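Local coordinates for putative triphosphoribosyl-dephospho-coA synthase (Archaeoglobus fulgidus DSM 4304, PDB 3H9P), which probably binds ATP and may act as a triphosphoribosyl-dephospho-CoA synthase, though its function has not been established, at residues F61-P66 / A147-D152; V77-A82 / S239-L244; L96-A101 / I131-W136. All coordinates share one frame; numbering follows the deposited sequence.

Contact 1 (F61-P66 / A147-D152); sequences FLLLVP and ARELVD
Leu150 meets Leu62 at about a right angle: its CD2 rests on CD1 of Leu62 at 3.7 Å, methyl against methyl. Leu62 can offer that methyl because its CG is anti to the backbone N (chi1 -179°), which swings the branch out along the flank of its helix although the side chain does not start out facing the partner. The other methyl of Leu150 turns to the backbone, with CD1 3.7 Å from Leu62 O. Pro66, four residues further on, has no N-H to give this oxygen, and the helix is kinked at that point, so an apolar group lies beside a carbonyl that lacks its usual helical donor. Leu150 holds these two places with chi1 at -99°, well off a staggered value. The same CD1 also approaches CD2 of Leu63, more loosely, at 4.2 Å.

Leu63 uses its CD2 methyl on Glu149 as well, touching the start of the chain rather than its charged end: CB lies at 3.7 Å and CG at 4.0 Å. The carboxylate of Glu149 turns to Ile156 N and Ser157 OG, which hydrogen-bond to it. No hydrogen bond joins the two segments.

The short helical segments run nearly parallel, 14° apart, with axes 10.2 Å from each other, deep in this all-helical chain. Helix 230-246 borders the pair through Asp234, Ser238 and Leu235, helix 133-138 reaches Leu150 with Met137, and helix 36-46 packs against Phe61, Val65 and Pro66.

Contact 2 (V77-A82 / S239-L244); sequences VDIAEA and SIFLAL
Ile79 faces Leu242 and Phe241, and these three side chains make the contacts within 4.5 Å; the two segments together bury 126 Å². The closest pair of backbones is at Ile79 and Leu242, whose CA atoms are 7.7 Å apart.

The aliphatic part gathers on one methyl, CD2 of Leu242, met by CB and then CG2 of Ile79. CB of Ile79 lies 4.1 Å from CD2 of Leu242, and CG2 of Ile79 follows at 4.2 Å from the same Leu242 CD2. Leu242 carries its CG beside the backbone N (chi1 -63°), and from there CD2 extends across to the isoleucine. Ala80, next along the helix, adds a looser flank, its CB 4.8 Å from Leu242 CD1.

The aromatic part uses the same CG2 methyl. Ile79 CG2 stands at the edge of the Phe241 ring, near the ring plane, 4.4 Å from CE2, so this is an edge contact and not a CH-pi approach over the face. With CG1 of Ile79 beside the backbone N (chi1 -55°), CG2 is left anti to it, which brings that methyl, rather than CG1, to the ring edge.

Polar links across the contact are absent: no hydrogen bond or salt bridge joins the segments, and the backbone N-H groups of Glu81, Ala82, Ala243 and Leu244 bond to carbonyls within their own helices. The interface is therefore purely apolar and modest in size.

Helix 58-68 closes the aromatic side, where Leu64, Leu67 and Ile68 touch Phe241 and Leu67 also reaches Ile79. On the leucine side lies helix 155-167, whose Ser157 and Ala161 meet Leu242 and whose Ile158 meets Ala80.

Contact 3 (L96-A101 / I131-W136); sequences LSVLEA and INLYEW
Trp136 carries its CG anti to the backbone N (chi1 -164°), which sends the indole across to Leu99 at about a right angle; Leu99, also extended (chi1 -172°), lays its chain beside the far end of the six-membered ring. Trp136 CH2 is 3.7 Å from Leu99 CB and 3.7 Å from Leu99 CD1. Val98 joins with CG1, 4.3 Å from Trp136 CZ3, while its CG2 lies 3.8 Å from Leu133 CD1, those two side chains also crossing at about a right angle. An alanine in place of Trp136 would remove the indole that CB and CD1 of Leu99 rest on, which is likely to open a gap between the helices.

Asn132 is the N-cap of the helix that bears Leu133 and Trp136. Its OD1 accepts from Glu135 N at 2.7 Å, nearly straight (173°), and weakly from Tyr134 N; in return Asn132 N donates to Glu135 OE1 at 2.9 Å. That oxygen also pairs with Lys129 of the second subunit. Ile126 of helix 118-129 touches both Leu99 and Trp136. Apolar packing thus joins helix 133-138 to helix 92-105, and the reciprocal Asn132-Glu135 bonds form a capping box at the start of helix 133-138.

Contact 1 lies between the other two, its centre 11 Å from that of each, whereas the centres of contacts 2 and 3 are 22 Å apart and their nearest atoms about 9 Å. It meets contact 2 where Leu64 CD2 lies 3.7 Å from Phe241 CB. Toward contact 3 its links include Leu62 CD1, packed 3.9 Å from Val98 CG1, and Tyr134 OH, 3.2 Å from Val151 O, a probable hydrogen bond. Helix 58-68 thus takes part in both junctions. In sequence, both segments of contact 3 fall between those of contact 1, while contacts 1 and 2 interleave. None of the three involves a bound ligand; the evidence here is of helix packing only.

Contact 1 (F61-P66 / A147-D152)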
ATOM      1  N   PHE A  61      -5.742  12.728  13.135  1.00 28.37           N
ATOM      2  CA  PHE A  61      -4.694  13.787  13.283  1.00 29.19           C
ATOM      3  C   PHE A  61      -4.037  14.243  12.010  1.00 29.17           C
ATOM      4  O   PHE A  61      -3.695  15.452  11.824  1.00 29.43           O
ATOM      5  CB  PHE A  61      -3.605  13.317  14.253  1.00 29.94           C
ATOM      6  CG  PHE A  61      -4.113  13.070  15.654  1.00 30.72           C
ATOM      7  CD1 PHE A  61      -5.064  13.924  16.229  1.00 30.78           C
ATOM      8  CD2 PHE A  61      -3.596  12.051  16.408  1.00 33.99           C
ATOM      9  CE1 PHE A  61      -5.496  13.754  17.509  1.00 30.20           C
ATOM     10  CE2 PHE A  61      -4.025  11.854  17.717  1.00 37.06           C
ATOM     11  CZ  PHE A  61      -4.994  12.719  18.263  1.00 36.66           C
ATOM     12  N   LEU A  62      -3.824  13.282  11.117  1.00 29.32           N
ATOM     13  CA  LEU A  62      -3.230  13.606   9.822  1.00 28.61           C
ATOM     14  C   LEU A  62      -4.213  14.454   8.989  1.00 28.24           C
ATOM     15  O   LEU A  62      -3.799  15.266   8.168  1.00 27.39           O
ATOM     16  CB  LEU A  62      -2.822  12.326   9.086  1.00 28.16           C
ATOM     17  CG  LEU A  62      -2.164  12.397   7.717  1.00 29.76           C
ATOM     18  CD1 LEU A  62      -0.901  13.309   7.683  1.00 28.29           C
ATOM     19  CD2 LEU A  62      -1.866  10.958   7.213  1.00 27.74           C
ATOM     20  N   LEU A  63      -5.505  14.225   9.195  1.00 27.75           N
ATOM     21  CA  LEU A  63      -6.547  15.024   8.571  1.00 29.14           C
ATOM     22  C   LEU A  63      -6.673  16.389   9.265  1.00 30.38           C
ATOM     23  O   LEU A  63      -6.716  17.448   8.593  1.00 31.32           O
ATOM     24  CB  LEU A  63      -7.909  14.302   8.580  1.00 28.85           C
ATOM     25  CG  LEU A  63      -8.184  13.132   7.617  1.00 28.09           C
ATOM     26  CD1 LEU A  63      -9.491  12.391   7.960  1.00 24.50           C
ATOM     27  CD2 LEU A  63      -8.216  13.629   6.139  1.00 23.56           C
ATOM     28  N   LEU A  64      -6.694  16.387  10.588  1.00 29.82           N
ATOM     29  CA  LEU A  64      -7.031  17.631  11.317  1.00 30.12           C
ATOM     30  C   LEU A  64      -5.924  18.633  11.432  1.00 30.15           C
ATOM     31  O   LEU A  64      -6.169  19.811  11.346  1.00 31.77           O
ATOM     32  CB  LEU A  64      -7.550  17.322  12.717  1.00 30.16           C
ATOM     33  CG  LEU A  64      -8.949  16.692  12.761  1.00 30.77           C
ATOM     34  CD1 LEU A  64      -9.077  16.016  14.142  1.00 33.38           C
ATOM     35  CD2 LEU A  64     -10.070  17.718  12.539  1.00 28.32           C
ATOM     36  N   VAL A  65      -4.693  18.171  11.614  1.00 29.55           N
ATOM     37  CA  VAL A  65      -3.606  19.096  11.795  1.00 28.57           C
ATOM     38  C   VAL A  65      -3.456  20.090  10.623  1.00 28.66           C
ATOM     39  O   VAL A  65      -3.252  21.289  10.852  1.00 29.15           O
ATOM     40  CB  VAL A  65      -2.302  18.310  12.198  1.00 28.40           C
ATOM     41  CG1 VAL A  65      -1.097  19.152  12.100  1.00 25.98           C
ATOM     42  CG2 VAL A  65      -2.476  17.745  13.606  1.00 25.37           C
ATOM     43  N   PRO A  66      -3.555  19.625   9.366  1.00 28.81           N
ATOM     44  CA  PRO A  66      -3.449  20.640   8.297  1.00 28.84           C
ATOM     45  C   PRO A  66      -4.590  21.663   8.283  1.00 28.80           C
ATOM     46  O   PRO A  66      -4.342  22.819   7.922  1.00 28.39           O
ATOM     47  CB  PRO A  66      -3.499  19.812   7.012  1.00 28.38           C
ATOM     48  CG  PRO A  66      -3.017  18.512   7.397  1.00 28.39           C
ATOM     49  CD  PRO A  66      -3.540  18.271   8.797  1.00 28.78           C
ATOM     50  N   ALA A 147      -5.019  10.393   2.132  1.00 27.52           N
ATOM     51  CA  ALA A 147      -3.988  10.894   1.182  1.00 28.39           C
ATOM     52  C   ALA A 147      -4.604  11.804   0.124  1.00 28.33           C
ATOM     53  O   ALA A 147      -4.121  12.891  -0.187  1.00 28.88           O
ATOM     54  CB  ALA A 147      -3.293   9.699   0.494  1.00 27.81           C
ATOM     55  N   ARG A 148      -5.695  11.297  -0.414  1.00 28.17           N
ATOM     56  CA  ARG A 148      -6.548  11.951  -1.391  1.00 27.54           C
ATOM     57  C   ARG A 148      -7.194  13.263  -0.884  1.00 27.31           C
ATOM     58  O   ARG A 148      -7.265  14.227  -1.632  1.00 28.24           O
ATOM     59  CB  ARG A 148      -7.574  10.900  -1.779  1.00 26.83           C
ATOM     60  CG  ARG A 148      -8.884  11.324  -2.392  1.00 28.54           C
ATOM     61  CD  ARG A 148      -9.277  10.126  -3.166  1.00 30.84           C
ATOM     62  NE  ARG A 148     -10.657   9.748  -3.014  1.00 31.99           N
ATOM     63  CZ  ARG A 148     -11.092   8.516  -3.215  1.00 30.44           C
ATOM     64  NH1 ARG A 148     -10.229   7.546  -3.514  1.00 30.20           N
ATOM     65  NH2 ARG A 148     -12.382   8.257  -3.091  1.00 30.26           N
ATOM     66  N   GLU A 149      -7.648  13.300   0.369  1.00 27.53           N
ATOM     67  CA  GLU A 149      -8.009  14.559   1.050  1.00 28.15           C
ATOM     68  C   GLU A 149      -6.818  15.532   1.168  1.00 28.54           C
ATOM     69  O   GLU A 149      -6.978  16.761   1.084  1.00 28.63           O
ATOM     70  CB  GLU A 149      -8.510  14.271   2.483  1.00 27.24           C
ATOM     71  CG  GLU A 149      -9.832  13.547   2.534  1.00 30.72           C
ATOM     72  CD  GLU A 149     -10.978  14.422   2.076  1.00 33.09           C
ATOM     73  OE1 GLU A 149     -11.484  15.237   2.868  1.00 35.59           O
ATOM     74  OE2 GLU A 149     -11.356  14.310   0.912  1.00 36.28           O
ATOM     75  N   LEU A 150      -5.632  14.996   1.432  1.00 28.22           N
ATOM     76  CA  LEU A 150      -4.506  15.872   1.639  1.00 28.61           C
ATOM     77  C   LEU A 150      -4.090  16.483   0.311  1.00 28.75           C
ATOM     78  O   LEU A 150      -3.511  17.583   0.286  1.00 29.07           O
ATOM     79  CB  LEU A 150      -3.346  15.153   2.348  1.00 28.96           C
ATOM     80  CG  LEU A 150      -3.303  15.459   3.877  1.00 29.55           C
ATOM     81  CD1 LEU A 150      -4.509  14.928   4.574  1.00 29.61           C
ATOM     82  CD2 LEU A 150      -2.036  14.943   4.561  1.00 26.95           C
ATOM     83  N   VAL A 151      -4.419  15.796  -0.783  1.00 27.79           N
ATOM     84  CA  VAL A 151      -3.993  16.239  -2.097  1.00 29.08           C
ATOM     85  C   VAL A 151      -5.037  17.077  -2.882  1.00 29.10           C
ATOM     86  O   VAL A 151      -4.665  17.909  -3.668  1.00 29.77           O
ATOM     87  CB  VAL A 151      -3.466  15.045  -2.967  1.00 29.80           C
ATOM     88  CG1 VAL A 151      -3.433  15.418  -4.427  1.00 30.89           C
ATOM     89  CG2 VAL A 151      -2.062  14.615  -2.510  1.00 29.28           C
ATOM     90  N   ASP A 152      -6.327  16.857  -2.662  1.00 28.59           N
ATOM     91  CA  ASP A 152      -7.337  17.435  -3.521  1.00 28.56           C
ATOM     92  C   ASP A 152      -8.155  18.467  -2.799  1.00 27.93           C
ATOM     93  O   ASP A 152      -9.279  18.689  -3.177  1.00 28.07           O
ATOM     94  CB  ASP A 152      -8.306  16.355  -4.045  1.00 28.62           C
ATOM     95  CG  ASP A 152      -9.210  15.720  -2.913  1.00 31.11           C
ATOM     96  OD1 ASP A 152      -9.398  16.259  -1.757  1.00 31.74           O
ATOM     97  OD2 ASP A 152      -9.750  14.638  -3.207  1.00 34.03           O
TER

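Contact 2 (V77-A82 / S239-L244)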
ATOM      1  N   VAL A  77     -14.571  26.351   3.210  1.00 26.85           N
ATOM      2  CA  VAL A  77     -13.871  26.295   1.921  1.00 26.28           C
ATOM      3  C   VAL A  77     -12.539  27.018   1.964  1.00 26.07           C
ATOM      4  O   VAL A  77     -11.569  26.546   1.406  1.00 26.75           O
ATOM      5  CB  VAL A  77     -14.749  26.766   0.750  1.00 26.94           C
ATOM      6  CG1 VAL A  77     -13.904  27.231  -0.432  1.00 27.22           C
ATOM      7  CG2 VAL A  77     -15.645  25.629   0.285  1.00 26.74           C
ATOM      8  N   ASP A  78     -12.478  28.138   2.665  1.00 26.35           N
ATOM      9  CA  ASP A  78     -11.220  28.827   2.921  1.00 26.59           C
ATOM     10  C   ASP A  78     -10.206  28.005   3.700  1.00 25.91           C
ATOM     11  O   ASP A  78      -9.013  28.106   3.425  1.00 26.49           O
ATOM     12  CB  ASP A  78     -11.470  30.152   3.618  1.00 25.92           C
ATOM     13  CG  ASP A  78     -12.231  31.094   2.748  1.00 31.57           C
ATOM     14  OD1 ASP A  78     -11.948  31.123   1.516  1.00 32.97           O
ATOM     15  OD2 ASP A  78     -13.146  31.778   3.278  1.00 35.94           O
ATOM     16  N   ILE A  79     -10.655  27.204   4.661  1.00 25.50           N
ATOM     17  CA  ILE A  79      -9.703  26.483   5.508  1.00 25.85           C
ATOM     18  C   ILE A  79      -9.071  25.393   4.675  1.00 26.91           C
ATOM     19  O   ILE A  79      -7.845  25.223   4.638  1.00 26.87           O
ATOM     20  CB  ILE A  79     -10.390  25.818   6.715  1.00 26.17           C
ATOM     21  CG1 ILE A  79     -11.207  26.827   7.543  1.00 25.86           C
ATOM     22  CG2 ILE A  79      -9.360  25.027   7.588  1.00 25.79           C
ATOM     23  CD1 ILE A  79     -10.435  27.916   8.121  1.00 28.69           C
ATOM     24  N   ALA A  80      -9.931  24.673   3.960  1.00 28.05           N
ATOM     25  CA  ALA A  80      -9.514  23.526   3.166  1.00 28.78           C
ATOM     26  C   ALA A  80      -8.469  23.933   2.115  1.00 29.67           C
ATOM     27  O   ALA A  80      -7.427  23.270   2.007  1.00 29.90           O
ATOM     28  CB  ALA A  80     -10.750  22.856   2.502  1.00 28.60           C
ATOM     29  N   GLU A  81      -8.754  25.021   1.366  1.00 29.54           N
ATOM     30  CA  GLU A  81      -7.834  25.601   0.374  1.00 29.93           C
ATOM     31  C   GLU A  81      -6.494  26.040   0.963  1.00 29.50           C
ATOM     32  O   GLU A  81      -5.451  25.799   0.374  1.00 29.09           O
ATOM     33  CB  GLU A  81      -8.474  26.797  -0.403  1.00 30.58           C
ATOM     34  CG  GLU A  81      -7.564  27.365  -1.520  1.00 35.15           C
ATOM     35  CD  GLU A  81      -8.124  28.559  -2.348  1.00 44.34           C
ATOM     36  OE1 GLU A  81      -9.151  29.197  -1.969  1.00 48.02           O
ATOM     37  OE2 GLU A  81      -7.507  28.869  -3.406  1.00 44.55           O
ATOM     38  N   ALA A  82      -6.531  26.710   2.112  1.00 29.35           N
ATOM     39  CA  ALA A  82      -5.314  27.206   2.750  1.00 28.97           C
ATOM     40  C   ALA A  82      -4.511  26.040   3.290  1.00 29.07           C
ATOM     41  O   ALA A  82      -3.284  26.073   3.283  1.00 28.91           O
ATOM     42  CB  ALA A  82      -5.676  28.182   3.880  1.00 28.96           C
ATOM     43  N   SER A 239     -14.830  16.440   8.965  1.00 27.35           N
ATOM     44  CA  SER A 239     -16.081  17.067   8.531  1.00 27.57           C
ATOM     45  C   SER A 239     -16.730  17.930   9.638  1.00 27.15           C
ATOM     46  O   SER A 239     -17.255  18.990   9.334  1.00 26.82           O
ATOM     47  CB  SER A 239     -17.109  16.008   8.088  1.00 27.61           C
ATOM     48  OG  SER A 239     -16.726  15.398   6.895  1.00 27.28           O
ATOM     49  N   ILE A 240     -16.731  17.425  10.885  1.00 26.12           N
ATOM     50  CA  ILE A 240     -17.227  18.160  12.036  1.00 25.43           C
ATOM     51  C   ILE A 240     -16.431  19.444  12.198  1.00 25.45           C
ATOM     52  O   ILE A 240     -16.996  20.504  12.366  1.00 25.73           O
ATOM     53  CB  ILE A 240     -17.157  17.327  13.368  1.00 25.80           C
ATOM     54  CG1 ILE A 240     -18.150  16.155  13.361  1.00 25.22           C
ATOM     55  CG2 ILE A 240     -17.489  18.217  14.592  1.00 23.97           C
ATOM     56  CD1 ILE A 240     -17.942  15.134  14.492  1.00 24.85           C
ATOM     57  N   PHE A 241     -15.106  19.337  12.127  1.00 26.23           N
ATOM     58  CA  PHE A 241     -14.260  20.497  12.231  1.00 25.43           C
ATOM     59  C   PHE A 241     -14.622  21.552  11.187  1.00 25.06           C
ATOM     60  O   PHE A 241     -14.788  22.706  11.517  1.00 24.86           O
ATOM     61  CB  PHE A 241     -12.751  20.196  12.200  1.00 24.46           C
ATOM     62  CG  PHE A 241     -11.904  21.469  12.375  1.00 26.60           C
ATOM     63  CD1 PHE A 241     -11.733  22.042  13.628  1.00 25.47           C
ATOM     64  CD2 PHE A 241     -11.404  22.151  11.272  1.00 26.16           C
ATOM     65  CE1 PHE A 241     -11.027  23.253  13.800  1.00 24.67           C
ATOM     66  CE2 PHE A 241     -10.690  23.361  11.422  1.00 25.01           C
ATOM     67  CZ  PHE A 241     -10.511  23.916  12.693  1.00 25.40           C
ATOM     68  N   LEU A 242     -14.716  21.165   9.927  1.00 25.05           N
ATOM     69  CA  LEU A 242     -15.147  22.144   8.911  1.00 25.00           C
ATOM     70  C   LEU A 242     -16.533  22.728   9.172  1.00 24.66           C
ATOM     71  O   LEU A 242     -16.723  23.946   9.058  1.00 25.72           O
ATOM     72  CB  LEU A 242     -15.042  21.577   7.493  1.00 24.58           C
ATOM     73  CG  LEU A 242     -13.595  21.240   7.116  1.00 23.97           C
ATOM     74  CD1 LEU A 242     -13.461  20.515   5.760  1.00 21.30           C
ATOM     75  CD2 LEU A 242     -12.733  22.522   7.153  1.00 20.79           C
ATOM     76  N   ALA A 243     -17.491  21.891   9.568  1.00 24.49           N
ATOM     77  CA  ALA A 243     -18.853  22.399   9.790  1.00 24.13           C
ATOM     78  C   ALA A 243     -18.892  23.431  10.931  1.00 24.07           C
ATOM     79  O   ALA A 243     -19.655  24.437  10.868  1.00 23.18           O
ATOM     80  CB  ALA A 243     -19.842  21.241  10.038  1.00 23.94           C
ATOM     81  N   LEU A 244     -18.089  23.158  11.970  1.00 23.01           N
ATOM     82  CA  LEU A 244     -17.919  24.077  13.124  1.00 23.96           C
ATOM     83  C   LEU A 244     -17.376  25.422  12.697  1.00 24.00           C
ATOM     84  O   LEU A 244     -17.867  26.476  13.139  1.00 24.11           O
ATOM     85  CB  LEU A 244     -16.961  23.501  14.167  1.00 23.15           C
ATOM     86  CG  LEU A 244     -17.461  22.281  14.944  1.00 24.61           C
ATOM     87  CD1 LEU A 244     -16.384  21.803  15.869  1.00 22.39           C
ATOM     88  CD2 LEU A 244     -18.756  22.606  15.722  1.00 24.42           C
TER

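Contact 3 (L96-A101 / I131-W136)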
ATOM      1  N   LEU A  96       8.812  12.959   7.108  1.00 25.51           N
ATOM      2  CA  LEU A  96       9.561  12.143   8.054  1.00 25.23           C
ATOM      3  C   LEU A  96       8.872  12.117   9.436  1.00 24.97           C
ATOM      4  O   LEU A  96       8.718  11.054  10.037  1.00 24.73           O
ATOM      5  CB  LEU A  96      11.024  12.661   8.163  1.00 24.99           C
ATOM      6  CG  LEU A  96      11.947  12.419   6.960  1.00 25.56           C
ATOM      7  CD1 LEU A  96      13.374  13.011   7.134  1.00 23.47           C
ATOM      8  CD2 LEU A  96      12.060  10.925   6.648  1.00 25.69           C
ATOM      9  N   SER A  97       8.471  13.290   9.931  1.00 24.27           N
ATOM     10  CA  SER A  97       7.655  13.374  11.134  1.00 24.81           C
ATOM     11  C   SER A  97       6.357  12.592  10.973  1.00 25.10           C
ATOM     12  O   SER A  97       5.970  11.830  11.854  1.00 24.27           O
ATOM     13  CB  SER A  97       7.302  14.815  11.438  1.00 24.28           C
ATOM     14  OG  SER A  97       8.450  15.508  11.848  1.00 25.66           O
ATOM     15  N   VAL A  98       5.692  12.757   9.841  1.00 25.05           N
ATOM     16  CA  VAL A  98       4.458  12.036   9.688  1.00 26.69           C
ATOM     17  C   VAL A  98       4.696  10.517   9.721  1.00 28.05           C
ATOM     18  O   VAL A  98       3.947   9.790  10.390  1.00 27.95           O
ATOM     19  CB  VAL A  98       3.683  12.495   8.449  1.00 27.36           C
ATOM     20  CG1 VAL A  98       2.534  11.546   8.120  1.00 26.87           C
ATOM     21  CG2 VAL A  98       3.137  13.902   8.690  1.00 26.77           C
ATOM     22  N   LEU A  99       5.739  10.063   9.021  1.00 28.62           N
ATOM     23  CA  LEU A  99       6.139   8.663   9.004  1.00 30.09           C
ATOM     24  C   LEU A  99       6.488   8.104  10.399  1.00 30.25           C
ATOM     25  O   LEU A  99       6.010   7.034  10.790  1.00 30.51           O
ATOM     26  CB  LEU A  99       7.296   8.464   8.011  1.00 30.84           C
ATOM     27  CG  LEU A  99       7.749   7.035   7.696  1.00 32.95           C
ATOM     28  CD1 LEU A  99       6.555   6.112   7.386  1.00 35.18           C
ATOM     29  CD2 LEU A  99       8.702   7.050   6.512  1.00 34.33           C
ATOM     30  N   GLU A 100       7.292   8.837  11.159  1.00 30.46           N
ATOM     31  CA  GLU A 100       7.516   8.504  12.559  1.00 31.16           C
ATOM     32  C   GLU A 100       6.225   8.472  13.397  1.00 31.32           C
ATOM     33  O   GLU A 100       6.056   7.605  14.239  1.00 30.45           O
ATOM     34  CB  GLU A 100       8.518   9.469  13.175  1.00 31.89           C
ATOM     35  CG  GLU A 100       8.837   9.138  14.626  1.00 36.62           C
ATOM     36  CD  GLU A 100       9.674  10.187  15.291  1.00 43.74           C
ATOM     37  OE1 GLU A 100      10.302  10.989  14.550  1.00 47.97           O
ATOM     38  OE2 GLU A 100       9.721  10.207  16.550  1.00 46.02           O
ATOM     39  N   ALA A 101       5.293   9.392  13.142  1.00 31.94           N
ATOM     40  CA  ALA A 101       4.004   9.391  13.859  1.00 32.83           C
ATOM     41  C   ALA A 101       3.190   8.119  13.569  1.00 33.50           C
ATOM     42  O   ALA A 101       2.522   7.556  14.468  1.00 33.59           O
ATOM     43  CB  ALA A 101       3.169  10.673  13.526  1.00 31.67           C
ATOM     44  N   ILE A 131      11.062  14.746  -0.668  1.00 29.27           N
ATOM     45  CA  ILE A 131       9.658  14.526  -0.950  1.00 27.40           C
ATOM     46  C   ILE A 131       8.829  15.066   0.192  1.00 27.25           C
ATOM     47  O   ILE A 131       8.791  14.492   1.304  1.00 27.56           O
ATOM     48  CB  ILE A 131       9.321  13.049  -1.264  1.00 27.25           C
ATOM     49  CG1 ILE A 131      10.234  12.545  -2.395  1.00 25.65           C
ATOM     50  CG2 ILE A 131       7.854  12.924  -1.620  1.00 23.90           C
ATOM     51  CD1 ILE A 131       9.940  11.106  -2.936  1.00 25.47           C
ATOM     52  N   ASN A 132       8.164  16.185  -0.081  1.00 26.12           N
ATOM     53  CA  ASN A 132       7.367  16.803   0.938  1.00 25.83           C
ATOM     54  C   ASN A 132       6.069  16.010   1.197  1.00 26.23           C
ATOM     55  O   ASN A 132       5.782  15.006   0.543  1.00 25.98           O
ATOM     56  CB  ASN A 132       7.173  18.280   0.641  1.00 25.52           C
ATOM     57  CG  ASN A 132       6.000  18.567  -0.270  1.00 25.19           C
ATOM     58  OD1 ASN A 132       5.181  17.717  -0.574  1.00 21.91           O
ATOM     59  ND2 ASN A 132       5.910  19.813  -0.688  1.00 26.81           N
ATOM     60  N   LEU A 133       5.284  16.439   2.159  1.00 26.41           N
ATOM     61  CA  LEU A 133       4.192  15.597   2.602  1.00 26.44           C
ATOM     62  C   LEU A 133       3.125  15.541   1.518  1.00 26.76           C
ATOM     63  O   LEU A 133       2.422  14.554   1.367  1.00 26.50           O
ATOM     64  CB  LEU A 133       3.615  16.143   3.891  1.00 25.48           C
ATOM     65  CG  LEU A 133       2.401  15.450   4.498  1.00 25.77           C
ATOM     66  CD1 LEU A 133       2.742  13.949   4.875  1.00 20.70           C
ATOM     67  CD2 LEU A 133       2.014  16.280   5.717  1.00 25.25           C
ATOM     68  N   TYR A 134       3.031  16.627   0.755  1.00 27.49           N
ATOM     69  CA  TYR A 134       2.047  16.737  -0.309  1.00 27.30           C
ATOM     70  C   TYR A 134       2.402  15.764  -1.414  1.00 26.76           C
ATOM     71  O   TYR A 134       1.560  14.960  -1.836  1.00 26.62           O
ATOM     72  CB  TYR A 134       2.004  18.165  -0.825  1.00 26.71           C
ATOM     73  CG  TYR A 134       1.007  18.381  -1.923  1.00 29.25           C
ATOM     74  CD1 TYR A 134      -0.349  18.467  -1.626  1.00 31.02           C
ATOM     75  CD2 TYR A 134       1.417  18.536  -3.261  1.00 30.04           C
ATOM     76  CE1 TYR A 134      -1.286  18.696  -2.605  1.00 33.79           C
ATOM     77  CE2 TYR A 134       0.464  18.763  -4.279  1.00 33.03           C
ATOM     78  CZ  TYR A 134      -0.886  18.845  -3.920  1.00 34.25           C
ATOM     79  OH  TYR A 134      -1.871  19.051  -4.835  1.00 36.36           O
ATOM     80  N   GLU A 135       3.656  15.837  -1.853  1.00 26.79           N
ATOM     81  CA  GLU A 135       4.177  14.996  -2.949  1.00 26.93           C
ATOM     82  C   GLU A 135       4.101  13.526  -2.576  1.00 26.21           C
ATOM     83  O   GLU A 135       3.711  12.696  -3.376  1.00 26.16           O
ATOM     84  CB  GLU A 135       5.607  15.403  -3.326  1.00 26.23           C
ATOM     85  CG  GLU A 135       5.695  16.876  -3.713  1.00 28.72           C
ATOM     86  CD  GLU A 135       7.109  17.469  -3.685  1.00 32.43           C
ATOM     87  OE1 GLU A 135       7.939  17.142  -2.798  1.00 33.55           O
ATOM     88  OE2 GLU A 135       7.393  18.304  -4.567  1.00 36.01           O
ATOM     89  N   TRP A 136       4.472  13.217  -1.350  1.00 26.36           N
ATOM     90  CA  TRP A 136       4.363  11.866  -0.848  1.00 27.35           C
ATOM     91  C   TRP A 136       2.932  11.374  -1.037  1.00 27.23           C
ATOM     92  O   TRP A 136       2.704  10.346  -1.682  1.00 26.97           O
ATOM     93  CB  TRP A 136       4.750  11.830   0.626  1.00 27.33           C
ATOM     94  CG  TRP A 136       5.038  10.450   1.125  1.00 29.40           C
ATOM     95  CD1 TRP A 136       5.362   9.359   0.377  1.00 29.18           C
ATOM     96  CD2 TRP A 136       5.092  10.028   2.492  1.00 31.62           C
ATOM     97  NE1 TRP A 136       5.579   8.273   1.185  1.00 28.80           N
ATOM     98  CE2 TRP A 136       5.435   8.653   2.490  1.00 31.61           C
ATOM     99  CE3 TRP A 136       4.871  10.677   3.725  1.00 34.08           C
ATOM    100  CZ2 TRP A 136       5.564   7.899   3.674  1.00 33.42           C
ATOM    101  CZ3 TRP A 136       4.990   9.920   4.921  1.00 34.91           C
ATOM    102  CH2 TRP A 136       5.333   8.545   4.877  1.00 35.71           C
TER